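Local atomic coordinates of sensor protein (Vibrio parahaemolyticus, PDB entry 3I9Y), a protein that probably acts as a membrane-bound histidine kinase of a trimethylamine N-oxide-responsive two-component system, using ATP to phosphorylate histidine, and contributes its sensor domain here. Residues Q11-S16 / E259-V264; Q24-A29 / V85-K90; A81-T86 / Q247-K252. One frame throughout, in Å; residues are numbered along the deposited sequence.

Interaction 1. Residues Q11-S16 / E259-V264; sequences QVSELS and ELNSTV
Val12 meets three residues of the facing helix, Leu260, Asn261 and Val264, and forms the apolar side of this contact. A single branch does the work: CG1, held anti to the backbone N (chi1 172°), approaches CG1 of Val264 to 4.1 Å and CD2 of Leu260 to 4.3 Å. The Val12 and Val264 side chains lie alongside each other, pointing opposite ways, each reaching across from its own helix. These are loose van der Waals contacts, and other helices close around them: Val12 also touches Ile53 and Val264 touches Leu56, both of helix 32-58, while Leu260 packs on Leu69 and Asn72 of helix 63-114.

The polar side is built round Asn261, which leans across into helix 11-16 with CG anti to its own carbonyl carbon (chi1 -70°). Its amide lies alongside the backbone and CB of Ser13 and close to the hydroxyl of Ser16, with Asn261 CG 3.9 Å from Ser16 OG. Ser16 itself is held within its helix, because OG donates to Val12 O over 2.6 Å. That carbonyl also accepts from Ser16 N at 2.9 Å, and the two donors come from opposite faces of its plane. The buried serine hydroxyl is therefore satisfied by its own helix.

The backbones come nearest at Ser13 and Asn261, whose CA atoms are 6.4 Å apart. Locally the two helix axes approach to 10.3 Å and run antiparallel at 172°. The contacting side chains fill the seam between two adjacent, almost exactly antiparallel helices, as in an antiparallel four-helix bundle; here the helices are the first and last of the chain, in the bundle of the stacked pair that carries both chain ends and probably lies nearer the membrane.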
ATOM      1  N   GLN A  11      -5.924  32.443  -7.680  1.00 25.44           N
ATOM      2  CA  GLN A  11      -6.188  31.678  -6.500  1.00 25.21           C
ATOM      3  C   GLN A  11      -6.439  30.150  -6.879  1.00 25.63           C
ATOM      4  O   GLN A  11      -5.916  29.254  -6.227  1.00 23.41           O
ATOM      5  CB  GLN A  11      -7.297  32.270  -5.777  1.00 23.93           C
ATOM      6  CG  GLN A  11      -6.726  33.502  -4.999  1.00 28.64           C
ATOM      7  CD  GLN A  11      -7.873  34.330  -4.371  1.00 30.97           C
ATOM      8  OE1 GLN A  11      -8.626  35.096  -5.140  1.00 33.20           O
ATOM      9  NE2 GLN A  11      -8.049  34.240  -3.051  1.00 30.20           N
ATOM     10  N   VAL A  12      -7.210  29.884  -7.920  1.00 25.41           N
ATOM     11  CA  VAL A  12      -7.413  28.499  -8.318  1.00 25.07           C
ATOM     12  C   VAL A  12      -6.025  27.868  -8.656  1.00 26.72           C
ATOM     13  O   VAL A  12      -5.709  26.644  -8.307  1.00 25.61           O
ATOM     14  CB  VAL A  12      -8.330  28.399  -9.631  1.00 23.92           C
ATOM     15  CG1 VAL A  12      -8.386  26.957 -10.175  1.00 23.68           C
ATOM     16  CG2 VAL A  12      -9.755  28.837  -9.196  1.00 22.97           C
ATOM     17  N   SER A  13      -5.206  28.611  -9.402  1.00 25.53           N
ATOM     18  CA  SER A  13      -3.915  28.038  -9.858  1.00 26.09           C
ATOM     19  C   SER A  13      -2.970  27.780  -8.597  1.00 26.93           C
ATOM     20  O   SER A  13      -2.243  26.770  -8.487  1.00 25.57           O
ATOM     21  CB  SER A  13      -3.197  29.048 -10.792  1.00 26.73           C
ATOM     22  OG  SER A  13      -1.873  28.567 -10.966  1.00 27.76           O
ATOM     23  N   GLU A  14      -2.984  28.690  -7.646  1.00 28.01           N
ATOM     24  CA  GLU A  14      -2.136  28.454  -6.538  1.00 29.32           C
ATOM     25  C   GLU A  14      -2.690  27.384  -5.589  1.00 28.02           C
ATOM     26  O   GLU A  14      -1.845  26.601  -5.049  1.00 26.39           O
ATOM     27  CB  GLU A  14      -1.843  29.745  -5.825  1.00 34.33           C
ATOM     28  CG  GLU A  14      -0.405  29.637  -5.073  1.00 40.71           C
ATOM     29  CD  GLU A  14      -0.799  29.417  -3.671  1.00 45.46           C
ATOM     30  OE1 GLU A  14      -2.088  29.709  -3.673  1.00 45.78           O
ATOM     31  OE2 GLU A  14       0.062  28.969  -2.675  1.00 45.85           O
ATOM     32  N   LEU A  15      -4.032  27.284  -5.420  1.00 24.33           N
ATOM     33  CA  LEU A  15      -4.608  26.232  -4.564  1.00 24.32           C
ATOM     34  C   LEU A  15      -4.313  24.813  -5.317  1.00 23.79           C
ATOM     35  O   LEU A  15      -4.002  23.856  -4.692  1.00 24.21           O
ATOM     36  CB  LEU A  15      -6.104  26.407  -4.280  1.00 19.87           C
ATOM     37  CG  LEU A  15      -6.146  27.343  -3.178  1.00 20.83           C
ATOM     38  CD1 LEU A  15      -7.595  27.908  -3.209  1.00 23.20           C
ATOM     39  CD2 LEU A  15      -5.901  26.691  -1.825  1.00 21.29           C
ATOM     40  N   SER A  16      -4.289  24.742  -6.631  1.00 22.69           N
ATOM     41  CA  SER A  16      -3.979  23.572  -7.365  1.00 22.70           C
ATOM     42  C   SER A  16      -2.556  23.095  -6.968  1.00 24.83           C
ATOM     43  O   SER A  16      -2.349  21.870  -6.587  1.00 23.63           O
ATOM     44  CB  SER A  16      -3.923  23.799  -8.853  1.00 22.28           C
ATOM     45  OG  SER A  16      -5.262  24.194  -9.178  1.00 25.26           O
ATOM     46  N   GLU A 259      -5.475  19.922 -16.671  1.00 29.26           N
ATOM     47  CA  GLU A 259      -6.649  20.200 -17.459  1.00 29.68           C
ATOM     48  C   GLU A 259      -7.632  21.229 -16.773  1.00 28.95           C
ATOM     49  O   GLU A 259      -8.295  22.039 -17.473  1.00 27.67           O
ATOM     50  CB  GLU A 259      -7.521  18.968 -17.728  1.00 34.63           C
ATOM     51  CG  GLU A 259      -6.868  17.999 -18.686  1.00 40.60           C
ATOM     52  CD  GLU A 259      -7.440  16.434 -18.499  1.00 45.91           C
ATOM     53  OE1 GLU A 259      -8.726  16.190 -18.150  1.00 45.76           O
ATOM     54  OE2 GLU A 259      -6.533  15.458 -18.756  1.00 49.81           O
ATOM     55  N   LEU A 260      -7.789  21.216 -15.457  1.00 25.93           N
ATOM     56  CA  LEU A 260      -8.668  22.137 -14.856  1.00 25.00           C
ATOM     57  C   LEU A 260      -8.144  23.654 -15.129  1.00 28.24           C
ATOM     58  O   LEU A 260      -8.968  24.565 -15.432  1.00 26.20           O
ATOM     59  CB  LEU A 260      -8.691  21.935 -13.385  1.00 23.95           C
ATOM     60  CG  LEU A 260      -9.288  23.042 -12.559  1.00 26.34           C
ATOM     61  CD1 LEU A 260     -10.751  23.063 -12.913  1.00 25.19           C
ATOM     62  CD2 LEU A 260      -9.078  22.806 -10.921  1.00 25.59           C
ATOM     63  N   ASN A 261      -6.838  23.899 -14.957  1.00 29.09           N
ATOM     64  CA  ASN A 261      -6.348  25.265 -15.047  1.00 30.53           C
ATOM     65  C   ASN A 261      -6.333  25.637 -16.516  1.00 30.91           C
ATOM     66  O   ASN A 261      -6.602  26.739 -16.812  1.00 32.42           O
ATOM     67  CB  ASN A 261      -4.973  25.388 -14.437  1.00 31.52           C
ATOM     68  CG  ASN A 261      -5.066  25.223 -12.912  1.00 34.53           C
ATOM     69  OD1 ASN A 261      -4.944  24.085 -12.367  1.00 33.14           O
ATOM     70  ND2 ASN A 261      -5.447  26.285 -12.249  1.00 31.22           N
ATOM     71  N   SER A 262      -6.203  24.684 -17.411  1.00 31.58           N
ATOM     72  CA  SER A 262      -6.203  25.032 -18.807  1.00 31.14           C
ATOM     73  C   SER A 262      -7.603  25.450 -19.213  1.00 30.87           C
ATOM     74  O   SER A 262      -7.777  26.371 -19.995  1.00 31.56           O
ATOM     75  CB  SER A 262      -5.713  23.906 -19.600  1.00 33.07           C
ATOM     76  OG  SER A 262      -6.511  23.898 -20.730  1.00 38.34           O
ATOM     77  N   THR A 263      -8.655  24.894 -18.609  1.00 30.35           N
ATOM     78  CA  THR A 263     -10.039  25.367 -18.900  1.00 29.03           C
ATOM     79  C   THR A 263     -10.241  26.711 -18.175  1.00 31.41           C
ATOM     80  O   THR A 263     -10.911  27.638 -18.719  1.00 30.91           O
ATOM     81  CB  THR A 263     -11.037  24.387 -18.359  1.00 27.57           C
ATOM     82  OG1 THR A 263     -10.958  23.159 -19.119  1.00 26.36           O
ATOM     83  CG2 THR A 263     -12.491  24.854 -18.419  1.00 25.76           C
ATOM     84  N   VAL A 264      -9.709  26.897 -16.943  1.00 32.27           N
ATOM     85  CA  VAL A 264      -9.992  28.198 -16.380  1.00 33.39           C
ATOM     86  C   VAL A 264      -9.140  29.268 -17.198  1.00 33.63           C
ATOM     87  O   VAL A 264      -9.572  30.343 -17.289  1.00 33.28           O
ATOM     88  CB  VAL A 264      -9.748  28.419 -14.796  1.00 34.53           C
ATOM     89  CG1 VAL A 264      -9.637  27.135 -14.095  1.00 33.14           C
ATOM     90  CG2 VAL A 264      -8.627  29.397 -14.530  1.00 31.90           C
TER

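Interaction 2. Residues Q24-A29 / V85-K90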
ATOM      1  N   GLN A  24       1.061  14.652  -2.029  1.00 24.40           N
ATOM      2  CA  GLN A  24       2.295  13.958  -1.754  1.00 27.15           C
ATOM      3  C   GLN A  24       2.432  13.801  -0.263  1.00 25.17           C
ATOM      4  O   GLN A  24       2.856  12.728   0.113  1.00 24.93           O
ATOM      5  CB  GLN A  24       3.564  14.618  -2.338  1.00 29.34           C
ATOM      6  CG  GLN A  24       3.314  15.023  -3.694  1.00 36.91           C
ATOM      7  CD  GLN A  24       4.524  15.827  -4.313  1.00 42.45           C
ATOM      8  OE1 GLN A  24       4.955  15.493  -5.446  1.00 45.68           O
ATOM      9  NE2 GLN A  24       5.073  16.875  -3.574  1.00 42.88           N
ATOM     10  N   MET A  25       1.980  14.787   0.548  1.00 24.47           N
ATOM     11  CA  MET A  25       2.035  14.611   1.952  1.00 25.31           C
ATOM     12  C   MET A  25       1.180  13.354   2.375  1.00 25.00           C
ATOM     13  O   MET A  25       1.561  12.491   3.261  1.00 26.18           O
ATOM     14  CB  MET A  25       1.505  15.782   2.690  1.00 28.58           C
ATOM     15  CG  MET A  25       2.414  16.961   2.796  1.00 36.66           C
ATOM     16  SD  MET A  25       4.219  16.651   3.359  1.00 46.03           S
ATOM     17  CE  MET A  25       3.879  15.839   4.941  1.00 41.99           C
ATOM     18  N   LEU A  26      -0.000  13.284   1.800  1.00 22.52           N
ATOM     19  CA  LEU A  26      -0.895  12.236   2.110  1.00 22.03           C
ATOM     20  C   LEU A  26      -0.278  10.956   1.695  1.00 22.41           C
ATOM     21  O   LEU A  26      -0.329   9.992   2.460  1.00 22.51           O
ATOM     22  CB  LEU A  26      -2.265  12.337   1.393  1.00 19.10           C
ATOM     23  CG  LEU A  26      -3.217  11.156   1.521  1.00 19.88           C
ATOM     24  CD1 LEU A  26      -3.974  11.216   2.966  1.00 18.37           C
ATOM     25  CD2 LEU A  26      -4.505  11.434   0.426  1.00 18.78           C
ATOM     26  N   SER A  27       0.268  10.838   0.510  1.00 24.99           N
ATOM     27  CA  SER A  27       0.787   9.541   0.164  1.00 28.54           C
ATOM     28  C   SER A  27       2.153   9.206   0.955  1.00 30.07           C
ATOM     29  O   SER A  27       2.549   8.142   0.880  1.00 32.39           O
ATOM     30  CB  SER A  27       1.013   9.422  -1.320  1.00 29.81           C
ATOM     31  OG  SER A  27       2.376   9.802  -1.450  1.00 35.28           O
ATOM     32  N   ASN A  28       2.809  10.074   1.701  1.00 29.71           N
ATOM     33  CA  ASN A  28       3.963   9.719   2.449  1.00 30.82           C
ATOM     34  C   ASN A  28       3.621   9.557   3.908  1.00 30.69           C
ATOM     35  O   ASN A  28       4.561   9.391   4.729  1.00 28.20           O
ATOM     36  CB  ASN A  28       5.000  10.764   2.407  1.00 31.66           C
ATOM     37  CG  ASN A  28       5.669  10.800   1.032  1.00 36.68           C
ATOM     38  OD1 ASN A  28       5.637   9.746   0.253  1.00 40.29           O
ATOM     39  ND2 ASN A  28       6.248  11.953   0.674  1.00 34.88           N
ATOM     40  N   ALA A  29       2.309   9.602   4.227  1.00 28.30           N
ATOM     41  CA  ALA A  29       1.930   9.468   5.629  1.00 29.24           C
ATOM     42  C   ALA A  29       2.303   8.016   6.107  1.00 29.21           C
ATOM     43  O   ALA A  29       2.035   7.048   5.453  1.00 25.82           O
ATOM     44  CB  ALA A  29       0.372   9.613   5.852  1.00 27.70           C
ATOM     45  N   VAL A  85      -9.190   6.626  -0.143  1.00 16.87           N
ATOM     46  CA  VAL A  85      -9.573   5.235   0.215  1.00 18.34           C
ATOM     47  C   VAL A  85      -8.281   4.351   0.054  1.00 18.56           C
ATOM     48  O   VAL A  85      -7.966   3.532   0.948  1.00 14.92           O
ATOM     49  CB  VAL A  85     -10.602   4.764  -0.775  1.00 19.45           C
ATOM     50  CG1 VAL A  85     -10.785   3.156  -0.794  1.00 18.69           C
ATOM     51  CG2 VAL A  85     -11.957   5.558  -0.439  1.00 16.76           C
ATOM     52  N   THR A  86      -7.555   4.571  -1.070  1.00 16.86           N
ATOM     53  CA  THR A  86      -6.294   3.887  -1.375  1.00 19.63           C
ATOM     54  C   THR A  86      -5.217   4.054  -0.327  1.00 18.41           C
ATOM     55  O   THR A  86      -4.510   3.086   0.033  1.00 19.16           O
ATOM     56  CB  THR A  86      -5.864   4.467  -2.840  1.00 21.54           C
ATOM     57  OG1 THR A  86      -6.713   3.734  -3.729  1.00 26.97           O
ATOM     58  CG2 THR A  86      -4.599   4.312  -3.162  1.00 27.05           C
ATOM     59  N   VAL A  87      -5.024   5.280   0.144  1.00 16.74           N
ATOM     60  CA  VAL A  87      -3.980   5.554   1.111  1.00 16.16           C
ATOM     61  C   VAL A  87      -4.387   4.938   2.466  1.00 17.98           C
ATOM     62  O   VAL A  87      -3.555   4.373   3.231  1.00 18.60           O
ATOM     63  CB  VAL A  87      -3.637   7.048   1.215  1.00 15.04           C
ATOM     64  CG1 VAL A  87      -2.668   7.264   2.454  1.00 14.53           C
ATOM     65  CG2 VAL A  87      -2.929   7.597  -0.180  1.00 13.94           C
ATOM     66  N   GLU A  88      -5.663   4.998   2.837  1.00 18.50           N
ATOM     67  CA  GLU A  88      -6.019   4.413   4.094  1.00 16.90           C
ATOM     68  C   GLU A  88      -5.869   2.818   3.956  1.00 16.37           C
ATOM     69  O   GLU A  88      -5.489   2.194   4.916  1.00 16.83           O
ATOM     70  CB  GLU A  88      -7.399   4.801   4.508  1.00 17.08           C
ATOM     71  CG  GLU A  88      -7.867   4.003   5.731  1.00 19.96           C
ATOM     72  CD  GLU A  88      -9.284   4.491   6.332  1.00 26.73           C
ATOM     73  OE1 GLU A  88      -9.969   5.421   5.684  1.00 24.01           O
ATOM     74  OE2 GLU A  88      -9.699   3.851   7.427  1.00 25.64           O
ATOM     75  N   ARG A  89      -6.223   2.250   2.827  1.00 14.55           N
ATOM     76  CA  ARG A  89      -6.135   0.860   2.665  1.00 16.56           C
ATOM     77  C   ARG A  89      -4.577   0.448   2.720  1.00 19.37           C
ATOM     78  O   ARG A  89      -4.250  -0.572   3.355  1.00 20.73           O
ATOM     79  CB  ARG A  89      -6.624   0.445   1.355  1.00 14.43           C
ATOM     80  CG  ARG A  89      -6.281  -0.936   1.002  1.00 17.47           C
ATOM     81  CD  ARG A  89      -7.077  -1.255  -0.313  1.00 20.39           C
ATOM     82  NE  ARG A  89      -6.797  -2.574  -0.891  1.00 21.10           N
ATOM     83  CZ  ARG A  89      -7.365  -3.733  -0.483  1.00 21.56           C
ATOM     84  NH1 ARG A  89      -8.307  -3.780   0.553  1.00 20.05           N
ATOM     85  NH2 ARG A  89      -6.974  -4.855  -1.075  1.00 21.61           N
ATOM     86  N   LYS A  90      -3.725   1.336   2.254  1.00 18.22           N
ATOM     87  CA  LYS A  90      -2.318   1.107   2.266  1.00 18.83           C
ATOM     88  C   LYS A  90      -1.798   0.972   3.732  1.00 18.26           C
ATOM     89  O   LYS A  90      -1.016   0.027   4.004  1.00 18.36           O
ATOM     90  CB  LYS A  90      -1.541   2.257   1.518  1.00 17.32           C
ATOM     91  CG  LYS A  90      -0.104   2.016   1.807  1.00 20.66           C
ATOM     92  CD  LYS A  90       0.746   3.029   1.182  1.00 26.46           C
ATOM     93  CE  LYS A  90       0.528   4.249   2.013  1.00 28.55           C
ATOM     94  NZ  LYS A  90       1.746   5.178   1.895  1.00 35.84           N
TER
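Val87 places both of its methyl groups against Leu26 and has more surface buried by this contact than any other residue. CG1 and CG2 each come within 4.0 Å of Leu26 CG, so the branched end of the valine spans the branch point of the leucine, and the two side chains run obliquely to one another. Val87 CG1 also rests 3.6 Å from Leu26 O, and CG2 touches the backbone of Ser27, at 4.2 Å from its CA. The same leucine packs on Arg35 and Ala38 of helix 32-58, which places the pair between three helices.

Lys90 lies one turn further along the helix of Val87 and brings the polar component. Its chain leaves the backbone extended and bends at chi3 (74°), which lets the ammonium reach back to the end of the first helix. There NZ makes a weak hydrogen bond to Ser27 O, 3.2 Å away, with Ala29 O more distant at 4.0 Å. Asn28 is the first residue to leave helical torsions, so the lysine charge sits close to the C-terminal end of helix 5-27, where it would be expected to interact favourably with the helix dipole.

Ser27 is the third main contributor, chiefly through its backbone; its OG turns back to make a weak hydrogen bond of 3.4 Å to Gln24 O, and its side chain touches Met250 of helix 232-267. Together these contacts set an antiparallel helical hairpin, 5-27 and 32-58, against the long helix 63-114, which continues beyond the turn, in keeping with two four-helix bundles stacked end to end.

Interaction 3. Residues A81-T86 / Q247-K252; sequences AELGVT and QQLMQK
Leu249 spreads its two methyl groups over the side chain of Glu82, which it meets at about a right angle. Glu82 is fully extended, with CG anti to the backbone N (chi1 -180°), and stretches across to the facing helix. Leu249 CD1 lies 3.6 Å from Glu82 CD and CD2 3.7 Å from Glu82 CG, so aliphatic chain and carboxylate alike are touched by the leucine fork. The polar end has its own partner, since Glu82 OE2 is hydrogen-bonded to Gln245 on the same helix as Leu249. Both leucine torsions lie far from the staggered positions (chi1 -111°), which suggests a strained or loosely defined conformer.

Helices 63-114 and 232-267 run antiparallel through this region, with a local crossing angle of -153° and an axis separation of 10.1 Å. They belong to the four-helix bundle that also contains helices 5-27 and 32-58, and the contact packs two of its antiparallel members together.

Inside the bundle, Leu83 holds CG anti to its backbone N and sends CD1 to two residues of the other helix, 3.9 Å from Leu249 CB and 3.8 Å from Met250 CG. The Leu83 side chain lies alongside that of Leu249, pointing the opposite way, and is roughly perpendicular to that of Met250, whose CG is anti to its carbonyl carbon and whose chain bends at chi3. Both Leu83 and Met250 also touch Val23 of helix 5-27. Leu249 CD2 is also 4.0 Å from Thr86 OG1, itself in a weak hydrogen bond to Glu82 O.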
ATOM      1  N   ALA A  81     -11.038  11.522  -3.892  1.00 18.27           N
ATOM      2  CA  ALA A  81     -11.761  10.723  -2.901  1.00 19.11           C
ATOM      3  C   ALA A  81     -11.147   9.334  -3.165  1.00 18.96           C
ATOM      4  O   ALA A  81     -10.982   8.686  -2.206  1.00 21.01           O
ATOM      5  CB  ALA A  81     -13.331  10.475  -3.298  1.00 17.03           C
ATOM      6  N   GLU A  82     -10.834   8.914  -4.388  1.00 18.01           N
ATOM      7  CA  GLU A  82     -10.356   7.597  -4.546  1.00 20.28           C
ATOM      8  C   GLU A  82      -8.924   7.383  -3.886  1.00 21.51           C
ATOM      9  O   GLU A  82      -8.679   6.337  -3.250  1.00 21.70           O
ATOM     10  CB  GLU A  82     -10.318   7.194  -5.996  1.00 20.24           C
ATOM     11  CG  GLU A  82      -9.837   5.838  -6.187  1.00 25.78           C
ATOM     12  CD  GLU A  82     -10.059   5.349  -7.635  1.00 29.57           C
ATOM     13  OE1 GLU A  82     -10.789   6.021  -8.445  1.00 31.86           O
ATOM     14  OE2 GLU A  82      -9.527   4.258  -7.950  1.00 32.16           O
ATOM     15  N   LEU A  83      -8.056   8.368  -4.002  1.00 21.14           N
ATOM     16  CA  LEU A  83      -6.738   8.312  -3.431  1.00 21.19           C
ATOM     17  C   LEU A  83      -7.005   8.279  -1.907  1.00 20.31           C
ATOM     18  O   LEU A  83      -6.312   7.652  -1.189  1.00 19.98           O
ATOM     19  CB  LEU A  83      -6.044   9.657  -3.730  1.00 23.22           C
ATOM     20  CG  LEU A  83      -4.559   9.613  -3.537  1.00 29.28           C
ATOM     21  CD1 LEU A  83      -3.974   8.694  -4.631  1.00 29.39           C
ATOM     22  CD2 LEU A  83      -3.880  11.103  -3.621  1.00 33.35           C
ATOM     23  N   GLY A  84      -7.928   9.004  -1.330  1.00 17.19           N
ATOM     24  CA  GLY A  84      -8.097   8.829   0.130  1.00 17.19           C
ATOM     25  C   GLY A  84      -8.372   7.359   0.573  1.00 17.95           C
ATOM     26  O   GLY A  84      -7.816   6.904   1.611  1.00 18.90           O
ATOM     27  N   VAL A  85      -9.190   6.626  -0.143  1.00 16.87           N
ATOM     28  CA  VAL A  85      -9.573   5.235   0.215  1.00 18.34           C
ATOM     29  C   VAL A  85      -8.281   4.351   0.054  1.00 18.56           C
ATOM     30  O   VAL A  85      -7.966   3.532   0.948  1.00 14.92           O
ATOM     31  CB  VAL A  85     -10.602   4.764  -0.775  1.00 19.45           C
ATOM     32  CG1 VAL A  85     -10.785   3.156  -0.794  1.00 18.69           C
ATOM     33  CG2 VAL A  85     -11.957   5.558  -0.439  1.00 16.76           C
ATOM     34  N   THR A  86      -7.555   4.571  -1.070  1.00 16.86           N
ATOM     35  CA  THR A  86      -6.294   3.887  -1.375  1.00 19.63           C
ATOM     36  C   THR A  86      -5.217   4.054  -0.327  1.00 18.41           C
ATOM     37  O   THR A  86      -4.510   3.086   0.033  1.00 19.16           O
ATOM     38  CB  THR A  86      -5.864   4.467  -2.840  1.00 21.54           C
ATOM     39  OG1 THR A  86      -6.713   3.734  -3.729  1.00 26.97           O
ATOM     40  CG2 THR A  86      -4.599   4.312  -3.162  1.00 27.05           C
ATOM     41  N   GLN A 247      -0.159   4.777  -7.420  1.00 22.25           N
ATOM     42  CA  GLN A 247       0.757   5.574  -8.217  1.00 24.61           C
ATOM     43  C   GLN A 247       0.066   6.085  -9.510  1.00 22.43           C
ATOM     44  O   GLN A 247       0.266   7.236  -9.901  1.00 21.47           O
ATOM     45  CB  GLN A 247       2.002   4.732  -8.635  1.00 26.99           C
ATOM     46  CG  GLN A 247       2.977   5.668  -9.370  1.00 36.56           C
ATOM     47  CD  GLN A 247       3.237   7.246  -8.652  1.00 42.59           C
ATOM     48  OE1 GLN A 247       3.780   7.382  -7.425  1.00 44.47           O
ATOM     49  NE2 GLN A 247       2.771   8.398  -9.430  1.00 39.26           N
ATOM     50  N   GLN A 248      -0.722   5.238 -10.139  1.00 19.73           N
ATOM     51  CA  GLN A 248      -1.450   5.649 -11.324  1.00 22.83           C
ATOM     52  C   GLN A 248      -2.413   6.793 -11.004  1.00 23.28           C
ATOM     53  O   GLN A 248      -2.530   7.787 -11.818  1.00 22.75           O
ATOM     54  CB  GLN A 248      -2.284   4.548 -11.818  1.00 23.99           C
ATOM     55  CG  GLN A 248      -1.316   3.716 -12.530  1.00 32.83           C
ATOM     56  CD  GLN A 248      -1.925   2.267 -12.838  1.00 38.52           C
ATOM     57  OE1 GLN A 248      -3.192   2.079 -12.738  1.00 41.84           O
ATOM     58  NE2 GLN A 248      -1.044   1.271 -13.193  1.00 38.56           N
ATOM     59  N   LEU A 249      -3.011   6.743  -9.786  1.00 21.17           N
ATOM     60  CA  LEU A 249      -3.960   7.748  -9.384  1.00 22.24           C
ATOM     61  C   LEU A 249      -3.231   9.125  -9.183  1.00 22.66           C
ATOM     62  O   LEU A 249      -3.789  10.147  -9.619  1.00 20.75           O
ATOM     63  CB  LEU A 249      -4.700   7.336  -8.162  1.00 22.25           C
ATOM     64  CG  LEU A 249      -6.179   6.954  -7.984  1.00 25.75           C
ATOM     65  CD1 LEU A 249      -7.139   6.696  -9.156  1.00 24.47           C
ATOM     66  CD2 LEU A 249      -6.187   5.830  -7.042  1.00 23.26           C
ATOM     67  N   MET A 250      -1.995   9.119  -8.603  1.00 21.61           N
ATOM     68  CA  MET A 250      -1.310  10.362  -8.384  1.00 23.22           C
ATOM     69  C   MET A 250      -0.875  10.996  -9.733  1.00 22.25           C
ATOM     70  O   MET A 250      -0.877  12.204  -9.823  1.00 23.47           O
ATOM     71  CB  MET A 250      -0.102  10.254  -7.450  1.00 22.08           C
ATOM     72  CG  MET A 250      -0.747  10.037  -6.058  1.00 29.58           C
ATOM     73  SD  MET A 250       0.521   9.577  -4.947  1.00 35.94           S
ATOM     74  CE  MET A 250       1.462  10.986  -4.675  1.00 34.27           C
ATOM     75  N   GLN A 251      -0.531  10.225 -10.666  1.00 22.31           N
ATOM     76  CA  GLN A 251      -0.149  10.700 -11.987  1.00 26.74           C
ATOM     77  C   GLN A 251      -1.417  11.391 -12.584  1.00 27.00           C
ATOM     78  O   GLN A 251      -1.349  12.514 -13.100  1.00 26.41           O
ATOM     79  CB  GLN A 251       0.236   9.486 -12.887  1.00 29.49           C
ATOM     80  CG  GLN A 251       0.513   9.889 -14.362  1.00 36.39           C
ATOM     81  CD  GLN A 251       1.587  11.080 -14.363  1.00 39.86           C
ATOM     82  OE1 GLN A 251       2.636  11.004 -13.565  1.00 40.86           O
ATOM     83  NE2 GLN A 251       1.334  12.198 -15.239  1.00 40.35           N
ATOM     84  N   LYS A 252      -2.568  10.761 -12.425  1.00 26.12           N
ATOM     85  CA  LYS A 252      -3.829  11.282 -12.942  1.00 25.84           C
ATOM     86  C   LYS A 252      -4.143  12.583 -12.196  1.00 24.35           C
ATOM     87  O   LYS A 252      -4.599  13.523 -12.775  1.00 24.18           O
ATOM     88  CB  LYS A 252      -4.883  10.235 -12.793  1.00 29.05           C
ATOM     89  CG  LYS A 252      -5.969  10.348 -13.699  1.00 38.73           C
ATOM     90  CD  LYS A 252      -5.637   9.573 -15.065  1.00 44.30           C
ATOM     91  CE  LYS A 252      -6.714   9.953 -16.257  1.00 48.00           C
ATOM     92  NZ  LYS A 252      -7.592   8.697 -16.919  1.00 50.41           N
TER

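Following the chain from the N terminus, helix 5-27 supplies the first segments of interactions 1 and 2. Interaction 2 closes a loop running through helix 32-58 back to helix 63-114. Where it ends, at the shared Val85 and Thr86, interaction 3 begins; its loop follows on through the rest of helix 63-114, an unmodelled part and helices 158-180, 186-208 and 213-228 to helix 232-267. Interaction 1 closes last, and its loop encloses the other two. Interactions 2 and 3, with centres about 8 Å apart, touch directly, Leu26 CD2 lying 4.1 Å from Leu83 CD2. Interaction 1 sits further towards the chain ends, touching neither. Together they join three helices of one bundle, 5-27, 63-114 and 232-267.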